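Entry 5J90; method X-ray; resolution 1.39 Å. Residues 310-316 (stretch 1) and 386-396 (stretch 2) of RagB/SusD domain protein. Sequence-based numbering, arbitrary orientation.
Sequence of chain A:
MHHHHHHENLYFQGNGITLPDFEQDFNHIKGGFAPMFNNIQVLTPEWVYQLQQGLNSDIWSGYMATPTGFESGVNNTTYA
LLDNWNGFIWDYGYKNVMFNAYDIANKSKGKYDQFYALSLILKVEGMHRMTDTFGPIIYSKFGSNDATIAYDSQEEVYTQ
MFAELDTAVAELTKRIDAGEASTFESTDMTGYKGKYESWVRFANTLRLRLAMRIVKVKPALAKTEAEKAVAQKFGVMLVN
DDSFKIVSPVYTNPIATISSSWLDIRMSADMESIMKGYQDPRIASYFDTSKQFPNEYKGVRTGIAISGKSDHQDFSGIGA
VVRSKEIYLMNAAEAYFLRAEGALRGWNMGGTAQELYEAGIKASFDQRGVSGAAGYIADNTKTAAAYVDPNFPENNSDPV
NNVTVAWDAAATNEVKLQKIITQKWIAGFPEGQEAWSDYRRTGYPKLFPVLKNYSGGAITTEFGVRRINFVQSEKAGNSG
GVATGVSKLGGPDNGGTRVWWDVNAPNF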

# COMPACT_ATOMS: atom_id res chain seq x y z
N SER A 310 15.04 -27.52 26.42
CA SER A 310 16.03 -27.30 27.47
C SER A 310 17.24 -26.51 26.98
O SER A 310 17.99 -25.96 27.78
CB SER A 310 16.48 -28.65 28.07
OG SER A 310 17.12 -29.44 27.08
N ASP A 311 17.42 -26.43 25.66
CA ASP A 311 18.54 -25.68 25.10
C ASP A 311 18.45 -24.19 25.40
O ASP A 311 19.47 -23.51 25.48
CB ASP A 311 18.63 -25.89 23.58
CG ASP A 311 19.03 -27.31 23.21
OD1 ASP A 311 19.61 -28.02 24.06
OD2 ASP A 311 18.77 -27.70 22.05
N HIS A 312 17.23 -23.67 25.56
CA HIS A 312 17.06 -22.24 25.80
C HIS A 312 16.14 -21.88 26.97
O HIS A 312 16.02 -20.70 27.31
CB HIS A 312 16.56 -21.53 24.53
CG HIS A 312 17.51 -21.62 23.38
ND1 HIS A 312 17.42 -22.60 22.41
CD2 HIS A 312 18.59 -20.88 23.06
CE1 HIS A 312 18.40 -22.45 21.54
NE2 HIS A 312 19.12 -21.41 21.90
N GLN A 313 15.51 -22.87 27.60
CA GLN A 313 14.53 -22.57 28.64
C GLN A 313 15.13 -21.88 29.86
O GLN A 313 14.42 -21.23 30.62
CB GLN A 313 13.78 -23.82 29.08
CG GLN A 313 14.59 -24.72 29.99
CD GLN A 313 13.92 -26.05 30.23
OE1 GLN A 313 12.88 -26.35 29.63
NE2 GLN A 313 14.50 -26.87 31.10
N ASP A 314 16.44 -22.04 30.05
CA ASP A 314 17.11 -21.45 31.20
C ASP A 314 17.84 -20.15 30.88
O ASP A 314 18.63 -19.65 31.68
CB ASP A 314 18.04 -22.47 31.88
CG ASP A 314 17.27 -23.53 32.64
OD1 ASP A 314 16.14 -23.25 33.10
OD2 ASP A 314 17.80 -24.66 32.80
N PHE A 315 17.54 -19.58 29.71
CA PHE A 315 17.92 -18.19 29.43
C PHE A 315 17.07 -17.25 30.31
O PHE A 315 16.25 -17.72 31.10
CB PHE A 315 17.73 -17.88 27.94
CG PHE A 315 18.86 -18.36 27.05
CD1 PHE A 315 19.31 -19.68 27.12
CD2 PHE A 315 19.45 -17.51 26.14
CE1 PHE A 315 20.34 -20.12 26.30
CE2 PHE A 315 20.49 -17.94 25.32
CZ PHE A 315 20.93 -19.25 25.40
N SER A 316 17.25 -15.94 30.17
CA SER A 316 16.56 -15.00 31.06
C SER A 316 15.04 -15.03 30.95
O SER A 316 14.48 -15.02 29.85
CB SER A 316 17.05 -13.56 30.84
OG SER A 316 18.34 -13.35 31.40
N ALA A 386 26.57 -7.01 19.99
CA ALA A 386 26.50 -8.26 19.25
C ALA A 386 25.76 -9.30 20.07
O ALA A 386 25.82 -9.29 21.31
CB ALA A 386 27.90 -8.76 18.89
N TYR A 387 25.05 -10.18 19.38
CA TYR A 387 24.29 -11.23 20.03
C TYR A 387 24.96 -12.60 19.87
O TYR A 387 25.30 -13.01 18.76
CB TYR A 387 22.83 -11.31 19.52
CG TYR A 387 22.16 -12.51 20.12
CD1 TYR A 387 21.77 -12.50 21.46
CD2 TYR A 387 21.99 -13.68 19.39
CE1 TYR A 387 21.21 -13.61 22.05
CE2 TYR A 387 21.41 -14.80 19.98
CZ TYR A 387 21.03 -14.76 21.31
OH TYR A 387 20.46 -15.86 21.91
N VAL A 388 25.11 -13.31 20.99
CA VAL A 388 25.70 -14.64 20.99
C VAL A 388 24.80 -15.65 21.70
O VAL A 388 24.33 -15.41 22.81
CB VAL A 388 27.08 -14.64 21.70
CG1 VAL A 388 27.61 -16.07 21.85
CG2 VAL A 388 28.06 -13.78 20.94
N ASP A 389 24.56 -16.77 21.03
CA ASP A 389 23.92 -17.94 21.63
C ASP A 389 25.06 -18.93 21.89
O ASP A 389 25.47 -19.64 20.97
CB ASP A 389 22.90 -18.54 20.64
CG ASP A 389 22.08 -19.66 21.24
OD1 ASP A 389 22.46 -20.18 22.31
OD2 ASP A 389 21.05 -20.03 20.64
N PRO A 390 25.57 -18.96 23.13
CA PRO A 390 26.86 -19.61 23.43
C PRO A 390 27.01 -21.03 22.87
O PRO A 390 28.02 -21.32 22.24
CB PRO A 390 26.88 -19.62 24.96
CG PRO A 390 26.08 -18.42 25.34
CD PRO A 390 24.96 -18.38 24.34
N ASN A 391 26.02 -21.89 23.07
CA ASN A 391 26.11 -23.27 22.60
C ASN A 391 25.57 -23.51 21.19
O ASN A 391 25.63 -24.63 20.68
CB ASN A 391 25.44 -24.23 23.59
CG ASN A 391 26.12 -24.23 24.94
OD1 ASN A 391 27.33 -24.00 25.04
ND2 ASN A 391 25.36 -24.47 26.00
N PHE A 392 25.05 -22.46 20.57
CA PHE A 392 24.52 -22.55 19.21
C PHE A 392 24.88 -21.31 18.40
O PHE A 392 24.02 -20.47 18.12
CB PHE A 392 23.00 -22.76 19.25
CG PHE A 392 22.57 -23.94 20.07
CD1 PHE A 392 22.53 -25.21 19.50
CD2 PHE A 392 22.24 -23.79 21.40
CE1 PHE A 392 22.15 -26.30 20.26
CE2 PHE A 392 21.85 -24.89 22.16
CZ PHE A 392 21.81 -26.14 21.59
N PRO A 393 26.16 -21.18 18.03
CA PRO A 393 26.67 -19.98 17.37
C PRO A 393 26.00 -19.68 16.02
O PRO A 393 26.12 -18.56 15.54
CB PRO A 393 28.17 -20.27 17.20
CG PRO A 393 28.30 -21.76 17.32
CD PRO A 393 27.22 -22.18 18.28
N GLU A 394 25.32 -20.66 15.44
CA GLU A 394 24.59 -20.42 14.20
C GLU A 394 23.50 -19.36 14.42
O GLU A 394 23.00 -18.79 13.46
CB GLU A 394 23.98 -21.71 13.64
CG GLU A 394 22.92 -22.38 14.52
CD GLU A 394 23.48 -23.46 15.43
OE1 GLU A 394 24.65 -23.33 15.87
OE2 GLU A 394 22.76 -24.43 15.71
N ASN A 395 23.16 -19.10 15.68
CA ASN A 395 22.14 -18.10 16.01
C ASN A 395 22.71 -16.72 16.31
O ASN A 395 21.96 -15.80 16.65
CB ASN A 395 21.29 -18.59 17.18
CG ASN A 395 20.51 -19.84 16.85
OD1 ASN A 395 20.15 -20.08 15.70
ND2 ASN A 395 20.24 -20.65 17.87
N ASN A 396 24.03 -16.58 16.20
CA ASN A 396 24.70 -15.31 16.51
C ASN A 396 24.38 -14.22 15.49
O ASN A 396 24.00 -14.51 14.35
CB ASN A 396 26.22 -15.49 16.56
CG ASN A 396 26.68 -16.34 17.72
OD1 ASN A 396 25.87 -16.86 18.49
ND2 ASN A 396 27.99 -16.50 17.85
O HOH W 1 22.18 -23.72 25.60

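Two loops, at least 72 residues apart in sequence wherever they touch, meet here without a shared strand or helix. Their backbones stay well separated, the nearest CA atoms being those of Asp311 and Asn391 at 8.3 Å, so side chains must do the bridging, and they bury a modest 256 Å² in doing so.

Along the second loop, Tyr387 makes the first touch. Its CA-to-CB bond points sideways, but the long side chain brings OH to 4.0 Å from CE2 of Phe315, a loose packing contact; the hydroxyl finds its hydrogen bond elsewhere in the structure. Val388 then passes by out of reach.

Asp389 is the polar center of the contact. A t rotamer carries its carboxylate across the gap, where OD2 accepts a hydrogen bond from NE2 of His312 at 2.7 Å, with an angle at the hydrogen of 163°. The acceptor lies at the edge of the imidazole, near the ring plane, where an N-H can point straight at it. The same OD2 also accepts from ND2 of Asn395, at 3.0 Å and nearly linear, so one oxygen joins a bond across the contact to one within its own loop. The other oxygen, OD1, sits 3.6 Å from CZ of Phe315, at the edge of that ring and away from the electron-rich face. The backbone is held too: Asp389 N donates to OD1 of Asn396 at 2.9 Å, and Asp389 O receives Phe392 N at 2.9 Å, closing a type I turn.

Pro390, in that turn, adds a small apolar contact, its CD 4.3 Å from CZ of Phe315. Asn391 points toward the first loop but does not touch it directly. Water 1 spans the space, donating to O of Asp311 at 2.7 Å and accepting from ND2 of Asn391 at a longer 3.3 Å.

Phe392 has the largest area covered by the opposing loop. Its m rotamer places CZ 3.4 Å from CG of Asp311, while CD2 comes within 4.0 Å of NE2 of His312. The two rings lie obliquely, centroids 5.4 Å apart and planes at 38°, so the phenyl packs beside the histidine without stacking on it.

The 3-10 segment from Pro393 to Asn395 follows, and Asn395 returns to the contact through its bond to Asp389. The rule to read is economical: a single direct hydrogen bond crosses between the loops, its acceptor is braced from its own side, and aromatic rings pack around it.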